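Local coordinates for sortase family protein (Streptococcus agalactiae, PDB 3O0P) that probably links pilin subunits covalently during pilus assembly, as a class C sortase transpeptidase of group B Streptococcus, at residues A[12-17]-A[79-84]. Sequence-based numbering, arbitrary orientation.
Sequences DFERAA and GQKLPI
Glu-14 and Lys-81 reach for each other from opposite directions and meet in a salt bridge, with Lys-81 NZ 3.1 Å from Glu-14 OE2. The ammonium group donates a hydrogen bond to this oxygen, meeting it nearly along its C-O axis. Lys-81 CE lies 3.6 Å from the same OE2, and across the two segments the lysine meets the carboxylate through that one oxygen. Long, flexible residues suit the task, because helix and strand stand well apart and, between segments 12-17 and 79-84, only these two side chains span the gap. Lys-81 is fully stretched: its CG lies anti to the backbone N (chi1 -177°), and the later torsions keep the methylenes in an extended zigzag that carries the charge to the helix.

Nonpolar contacts accompany the ion pair. The side chains of both Glu-14 and Lys-81 touch Ile-72 of strand 71-75, the antiparallel neighbour of strand 80-85. Buried Phe-13 packs on the same isoleucine and on Val-66, as suits a large nonpolar residue, while the charged pair lies at the surface.

Asp-12 OD2 forms a salt bridge with Lys-69 and a hydrogen bond with Ser-67, both shortly before strand 71-75. Together these links attach helix 11-18 to the outside of the sortase beta-barrel, consistent with the N-terminal helical extension that class C sortases add to the barrel core.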
# COMPACT_ATOMS: atom_id res chain seq x y z
N ASP A 12 -7.18 -13.68 9.91
CA ASP A 12 -8.48 -13.13 10.27
C ASP A 12 -9.11 -12.38 9.09
O ASP A 12 -10.31 -12.50 8.85
CB ASP A 12 -8.38 -12.21 11.49
CG ASP A 12 -7.46 -10.99 11.27
OD1 ASP A 12 -6.54 -11.05 10.43
OD2 ASP A 12 -7.67 -9.96 11.94
N PHE A 13 -8.32 -11.60 8.36
CA PHE A 13 -8.81 -10.91 7.16
C PHE A 13 -9.30 -11.93 6.12
O PHE A 13 -10.40 -11.80 5.56
CB PHE A 13 -7.72 -9.99 6.57
CG PHE A 13 -8.15 -9.32 5.30
CD1 PHE A 13 -8.83 -8.11 5.32
CD2 PHE A 13 -7.93 -9.94 4.06
CE1 PHE A 13 -9.26 -7.52 4.14
CE2 PHE A 13 -8.38 -9.35 2.90
CZ PHE A 13 -9.02 -8.15 2.95
N GLU A 14 -8.49 -12.93 5.84
CA GLU A 14 -8.88 -13.93 4.86
C GLU A 14 -10.21 -14.57 5.23
O GLU A 14 -11.07 -14.77 4.37
CB GLU A 14 -7.80 -15.00 4.71
CG GLU A 14 -6.47 -14.47 4.22
CD GLU A 14 -5.42 -15.54 3.95
OE1 GLU A 14 -5.75 -16.74 3.89
OE2 GLU A 14 -4.24 -15.17 3.76
N ARG A 15 -10.35 -14.95 6.49
CA ARG A 15 -11.55 -15.65 6.95
C ARG A 15 -12.76 -14.74 6.78
O ARG A 15 -13.82 -15.16 6.30
CB ARG A 15 -11.37 -16.05 8.42
CG ARG A 15 -12.49 -16.80 9.08
CD ARG A 15 -12.15 -17.06 10.56
NE ARG A 15 -13.11 -17.90 11.26
CZ ARG A 15 -13.00 -19.22 11.37
NH1 ARG A 15 -11.97 -19.86 10.83
NH2 ARG A 15 -13.92 -19.90 12.04
N ALA A 16 -12.62 -13.49 7.19
CA ALA A 16 -13.75 -12.57 7.14
C ALA A 16 -14.11 -12.20 5.69
O ALA A 16 -15.27 -12.07 5.36
CB ALA A 16 -13.45 -11.33 7.95
N ALA A 17 -13.11 -12.07 4.82
CA ALA A 17 -13.39 -11.74 3.42
C ALA A 17 -14.18 -12.85 2.77
O ALA A 17 -15.10 -12.60 1.98
CB ALA A 17 -12.10 -11.48 2.68
N GLY A 79 10.13 -12.27 2.53
CA GLY A 79 9.37 -13.10 3.46
C GLY A 79 8.32 -12.37 4.27
O GLY A 79 7.95 -12.81 5.37
N GLN A 80 7.78 -11.28 3.72
CA GLN A 80 6.75 -10.53 4.40
C GLN A 80 5.35 -10.78 3.89
O GLN A 80 5.11 -10.81 2.68
CB GLN A 80 7.07 -9.04 4.33
CG GLN A 80 8.34 -8.71 5.01
CD GLN A 80 8.39 -9.25 6.41
OE1 GLN A 80 9.26 -10.06 6.75
NE2 GLN A 80 7.47 -8.81 7.23
N LYS A 81 4.43 -10.97 4.81
CA LYS A 81 3.03 -11.05 4.50
C LYS A 81 2.33 -10.33 5.64
O LYS A 81 2.20 -10.88 6.74
CB LYS A 81 2.57 -12.50 4.43
CG LYS A 81 1.11 -12.61 4.04
CD LYS A 81 0.70 -14.06 3.74
CE LYS A 81 -0.80 -14.14 3.44
NZ LYS A 81 -1.25 -15.51 3.04
N LEU A 82 1.95 -9.08 5.38
CA LEU A 82 1.51 -8.15 6.42
C LEU A 82 0.09 -7.67 6.20
O LEU A 82 -0.33 -7.49 5.07
CB LEU A 82 2.39 -6.92 6.41
CG LEU A 82 3.87 -7.15 6.67
CD1 LEU A 82 4.64 -5.87 6.42
CD2 LEU A 82 4.12 -7.64 8.10
N PRO A 83 -0.64 -7.45 7.29
CA PRO A 83 -1.93 -6.76 7.14
C PRO A 83 -1.75 -5.32 6.67
O PRO A 83 -0.78 -4.66 7.03
CB PRO A 83 -2.51 -6.78 8.57
CG PRO A 83 -1.28 -6.86 9.47
CD PRO A 83 -0.22 -7.59 8.70
N ILE A 84 -2.70 -4.87 5.85
CA ILE A 84 -2.79 -3.48 5.44
C ILE A 84 -3.98 -2.84 6.14
O ILE A 84 -5.11 -3.34 6.05
CB ILE A 84 -3.01 -3.34 3.91
CG1 ILE A 84 -1.96 -4.11 3.10
CG2 ILE A 84 -3.01 -1.86 3.54
CD1 ILE A 84 -2.32 -4.21 1.62